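Local coordinates for protein glutamine cyclotransferase (Tannerella forsythia, PDB 6QRO) that probably cyclises N-terminal glutamine of peptides to pyroglutamate, as a zinc-dependent, mammalian-like type II glutaminyl cyclase of an oral bacterium, at residues 50-61 / 85-93. Sequence-based numbering, arbitrary orientation.
Sequences NTEAHQRCADYL and EKLKAQNIV
Asn50 grips the backbone of the 86-93 strand with both ends of its amide. Asn50 OD1 accepts from Lys88 N at 2.9 Å, and Asn50 ND2 donates to Lys86 O at 2.9 Å. Lys86 O lies almost in the plane of the amide, and the bond is nearly straight. The two bonds fix the rotation of the Asn50 side chain. The first carbons of the Lys88 side chain lie against OD1.

Next along is the helix that begins after Thr51. Thr51 is its N-cap, and OG1 accepts from His54 N. The axes of helix 52-61 and strand 86-93 run 14° from parallel and come within 9.7 Å at their closest. The helix packs on the mixed sheet of the M28 peptidase alpha/beta fold, over strand 86-96, which lies between 71-80 and 157-163.

Gln90 CB points toward the helix. CG stands anti to the carbonyl carbon (chi1 -65°), and the side chain rests on Val74 and Glu76 of strand 71-80. A bend at chi2 then turns the amide, and Gln90 CD comes 3.8 Å from Ala58 CB. Gln90 OE1 is 3.5 Å from Ala58 CB and 3.6 Å from His54 CD2, which approach it from directions roughly at a right angle; it is buried and has no hydrogen-bond partner in the model. Gln90 NE2 gives a weak bond to Gln55 OE1, 3.0 Å long but bent to 125°. The two glutamine amides are almost perpendicular.

The His54 ring is held by other residues: NE2 bonds to Asp164 and ND1 to Arg47 O. Asp164 OD2 also takes Gln90 N, tying ring and strand to one carboxylate. Further on, Ile92 CD1 sits 3.9 Å from Leu61 CB, and the two side chains cross at about a right angle.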
loop_
_atom_site.group_PDB
_atom_site.type_symbol
_atom_site.label_atom_id
_atom_site.label_comp_id
_atom_site.label_asym_id
_atom_site.label_seq_id
_atom_site.Cartn_x
_atom_site.Cartn_y
_atom_site.Cartn_z
ATOM N N ASN A 50 -7.897 -16.396 -1.315
ATOM C CA ASN A 50 -8.557 -17.680 -1.600
ATOM C C ASN A 50 -9.762 -17.546 -2.524
ATOM O O ASN A 50 -10.647 -18.406 -2.479
ATOM C CB ASN A 50 -8.977 -18.465 -0.344
ATOM C CG ASN A 50 -7.787 -18.945 0.480
ATOM O OD1 ASN A 50 -6.650 -18.894 0.024
ATOM N ND2 ASN A 50 -8.053 -19.447 1.685
ATOM N N THR A 51 -9.903 -16.449 -3.270
ATOM C CA THR A 51 -10.928 -16.354 -4.301
ATOM C C THR A 51 -10.264 -16.330 -5.669
ATOM O O THR A 51 -9.073 -16.043 -5.795
ATOM C CB THR A 51 -11.804 -15.102 -4.146
ATOM O OG1 THR A 51 -11.002 -13.918 -4.291
ATOM C CG2 THR A 51 -12.492 -15.103 -2.797
ATOM N N GLU A 52 -11.054 -16.607 -6.707
ATOM C CA GLU A 52 -10.513 -16.560 -8.064
ATOM C C GLU A 52 -10.163 -15.129 -8.473
ATOM O O GLU A 52 -9.175 -14.911 -9.177
ATOM C CB GLU A 52 -11.494 -17.201 -9.049
ATOM C CG GLU A 52 -10.941 -17.437 -10.466
ATOM C CD GLU A 52 -9.636 -18.259 -10.523
ATOM O OE1 GLU A 52 -8.940 -18.189 -11.562
ATOM O OE2 GLU A 52 -9.299 -18.978 -9.554
ATOM N N ALA A 53 -10.984 -14.146 -8.074
ATOM C CA ALA A 53 -10.688 -12.744 -8.375
ATOM C C ALA A 53 -9.330 -12.328 -7.822
ATOM O O ALA A 53 -8.617 -11.529 -8.434
ATOM C CB ALA A 53 -11.777 -11.838 -7.809
ATOM N N HIS A 54 -9.001 -12.803 -6.624
ATOM C CA HIS A 54 -7.682 -12.606 -6.039
ATOM C C HIS A 54 -6.592 -13.227 -6.918
ATOM O O HIS A 54 -5.539 -12.619 -7.147
ATOM C CB HIS A 54 -7.716 -13.223 -4.645
ATOM C CG HIS A 54 -6.528 -12.943 -3.783
ATOM N ND1 HIS A 54 -6.522 -11.935 -2.845
ATOM C CD2 HIS A 54 -5.342 -13.579 -3.658
ATOM C CE1 HIS A 54 -5.371 -11.940 -2.199
ATOM N NE2 HIS A 54 -4.641 -12.936 -2.665
ATOM N N GLN A 55 -6.825 -14.449 -7.410
ATOM C CA GLN A 55 -5.821 -15.126 -8.232
ATOM C C GLN A 55 -5.615 -14.423 -9.570
ATOM O O GLN A 55 -4.474 -14.208 -9.997
ATOM C CB GLN A 55 -6.219 -16.584 -8.459
ATOM C CG GLN A 55 -5.249 -17.349 -9.350
ATOM C CD GLN A 55 -3.879 -17.548 -8.719
ATOM O OE1 GLN A 55 -3.760 -17.846 -7.527
ATOM N NE2 GLN A 55 -2.832 -17.397 -9.523
ATOM N N ARG A 56 -6.704 -14.077 -10.257
ATOM C CA ARG A 56 -6.573 -13.341 -11.508
ATOM C C ARG A 56 -5.852 -12.018 -11.299
ATOM O O ARG A 56 -5.066 -11.580 -12.155
ATOM C CB ARG A 56 -7.938 -13.117 -12.146
ATOM C CG ARG A 56 -8.456 -14.308 -12.885
ATOM C CD ARG A 56 -9.643 -13.910 -13.738
ATOM N NE ARG A 56 -10.507 -15.031 -14.089
ATOM C CZ ARG A 56 -10.129 -16.060 -14.847
ATOM N NH1 ARG A 56 -8.911 -16.113 -15.364
ATOM N NH2 ARG A 56 -10.984 -17.036 -15.104
ATOM N N CYS A 57 -6.120 -11.359 -10.169
ATOM C CA CYS A 57 -5.473 -10.089 -9.886
ATOM C C CYS A 57 -3.989 -10.271 -9.572
ATOM O O CYS A 57 -3.166 -9.438 -9.962
ATOM C CB CYS A 57 -6.189 -9.400 -8.738
ATOM S SG CYS A 57 -5.670 -7.751 -8.563
ATOM N N ALA A 58 -3.628 -11.344 -8.863
ATOM C CA ALA A 58 -2.218 -11.669 -8.645
ATOM C C ALA A 58 -1.448 -11.777 -9.962
ATOM O O ALA A 58 -0.343 -11.233 -10.090
ATOM C CB ALA A 58 -2.103 -12.968 -7.854
ATOM N N ASP A 59 -1.990 -12.515 -10.940
ATOM C CA ASP A 59 -1.344 -12.567 -12.253
ATOM C C ASP A 59 -1.241 -11.185 -12.858
ATOM O O ASP A 59 -0.201 -10.813 -13.411
ATOM C CB ASP A 59 -2.088 -13.486 -13.233
ATOM C CG ASP A 59 -1.800 -14.939 -13.007
ATOM O OD1 ASP A 59 -0.772 -15.251 -12.391
ATOM O OD2 ASP A 59 -2.575 -15.786 -13.484
ATOM N N TYR A 60 -2.307 -10.401 -12.738
ATOM C CA TYR A 60 -2.339 -9.095 -13.372
ATOM C C TYR A 60 -1.268 -8.180 -12.785
ATOM O O TYR A 60 -0.499 -7.552 -13.526
ATOM C CB TYR A 60 -3.735 -8.501 -13.222
ATOM C CG TYR A 60 -3.814 -7.097 -13.688
ATOM C CD1 TYR A 60 -3.753 -6.801 -15.045
ATOM C CD2 TYR A 60 -3.967 -6.056 -12.787
ATOM C CE1 TYR A 60 -3.824 -5.509 -15.485
ATOM C CE2 TYR A 60 -4.043 -4.753 -13.227
ATOM C CZ TYR A 60 -3.965 -4.490 -14.571
ATOM O OH TYR A 60 -4.040 -3.198 -15.009
ATOM N N LEU A 61 -1.166 -8.139 -11.455
ATOM C CA LEU A 61 -0.199 -7.256 -10.812
ATOM C C LEU A 61 1.239 -7.645 -11.147
ATOM O O LEU A 61 2.036 -6.802 -11.564
ATOM C CB LEU A 61 -0.412 -7.292 -9.307
ATOM C CG LEU A 61 -1.729 -6.667 -8.867
ATOM C CD1 LEU A 61 -1.850 -6.792 -7.355
ATOM C CD2 LEU A 61 -1.742 -5.219 -9.313
ATOM N N GLU A 85 -8.306 -19.909 9.493
ATOM C CA GLU A 85 -8.324 -20.193 8.055
ATOM C C GLU A 85 -6.942 -20.021 7.431
ATOM O O GLU A 85 -6.215 -19.074 7.741
ATOM C CB GLU A 85 -9.324 -19.281 7.343
ATOM C CG GLU A 85 -10.680 -19.913 7.099
ATOM C CD GLU A 85 -10.699 -20.746 5.851
ATOM O OE1 GLU A 85 -10.727 -20.161 4.747
ATOM O OE2 GLU A 85 -10.672 -21.988 5.963
ATOM N N LYS A 86 -6.562 -20.971 6.574
ATOM C CA LYS A 86 -5.288 -20.918 5.861
ATOM C C LYS A 86 -5.439 -20.084 4.586
ATOM O O LYS A 86 -6.245 -20.419 3.713
ATOM C CB LYS A 86 -4.790 -22.327 5.523
ATOM C CG LYS A 86 -4.409 -23.191 6.717
ATOM C CD LYS A 86 -3.320 -22.526 7.549
ATOM C CE LYS A 86 -2.675 -23.503 8.522
ATOM N NZ LYS A 86 -2.085 -22.779 9.670
ATOM N N LEU A 87 -4.686 -18.983 4.500
ATOM C CA LEU A 87 -4.777 -18.055 3.378
ATOM C C LEU A 87 -3.635 -18.332 2.403
ATOM O O LEU A 87 -2.457 -18.273 2.778
ATOM C CB LEU A 87 -4.735 -16.607 3.866
ATOM C CG LEU A 87 -5.803 -16.297 4.923
ATOM C CD1 LEU A 87 -5.760 -14.852 5.352
ATOM C CD2 LEU A 87 -7.194 -16.718 4.458
ATOM N N LYS A 88 -3.996 -18.590 1.147
ATOM C CA LYS A 88 -3.040 -18.835 0.072
ATOM C C LYS A 88 -2.653 -17.479 -0.500
ATOM O O LYS A 88 -3.275 -16.973 -1.441
ATOM C CB LYS A 88 -3.661 -19.743 -0.983
ATOM C CG LYS A 88 -4.299 -20.979 -0.390
ATOM C CD LYS A 88 -3.307 -22.005 0.089
ATOM C CE LYS A 88 -4.040 -23.314 0.400
ATOM N NZ LYS A 88 -3.641 -24.465 -0.469
ATOM N N ALA A 89 -1.605 -16.899 0.078
ATOM C CA ALA A 89 -1.164 -15.542 -0.198
ATOM C C ALA A 89 -0.065 -15.500 -1.257
ATOM O O ALA A 89 0.676 -16.460 -1.443
ATOM C CB ALA A 89 -0.662 -14.869 1.081
ATOM N N GLN A 90 -0.009 -14.375 -1.979
ATOM C CA GLN A 90 1.069 -14.050 -2.909
ATOM C C GLN A 90 1.600 -12.669 -2.537
ATOM O O GLN A 90 0.884 -11.680 -2.686
ATOM C CB GLN A 90 0.626 -14.051 -4.378
ATOM C CG GLN A 90 0.169 -15.359 -4.987
ATOM C CD GLN A 90 -1.339 -15.501 -5.084
ATOM O OE1 GLN A 90 -2.076 -14.580 -4.783
ATOM N NE2 GLN A 90 -1.792 -16.651 -5.563
ATOM N N ASN A 91 2.819 -12.607 -1.987
ATOM C CA ASN A 91 3.563 -11.351 -1.906
ATOM C C ASN A 91 4.272 -11.117 -3.239
ATOM O O ASN A 91 5.052 -11.968 -3.686
ATOM C CB ASN A 91 4.593 -11.365 -0.779
ATOM C CG ASN A 91 3.961 -11.400 0.619
ATOM O OD1 ASN A 91 2.866 -10.889 0.851
ATOM N ND2 ASN A 91 4.692 -11.961 1.558
ATOM N N ILE A 92 4.012 -9.971 -3.867
ATOM C CA ILE A 92 4.485 -9.690 -5.223
ATOM C C ILE A 92 5.572 -8.622 -5.154
ATOM O O ILE A 92 5.317 -7.489 -4.723
ATOM C CB ILE A 92 3.329 -9.265 -6.142
ATOM C CG1 ILE A 92 2.233 -10.332 -6.109
ATOM C CG2 ILE A 92 3.845 -9.068 -7.580
ATOM C CD1 ILE A 92 0.880 -9.865 -6.616
ATOM N N VAL A 93 6.782 -8.986 -5.575
ATOM C CA VAL A 93 7.946 -8.112 -5.508
ATOM C C VAL A 93 8.420 -7.831 -6.928
ATOM O O VAL A 93 8.769 -8.755 -7.676
ATOM C CB VAL A 93 9.093 -8.713 -4.674
ATOM C CG1 VAL A 93 10.313 -7.761 -4.695
ATOM C CG2 VAL A 93 8.653 -8.969 -3.247
HETATM O O HOH W 1 -5.436 -16.913 -2.664
#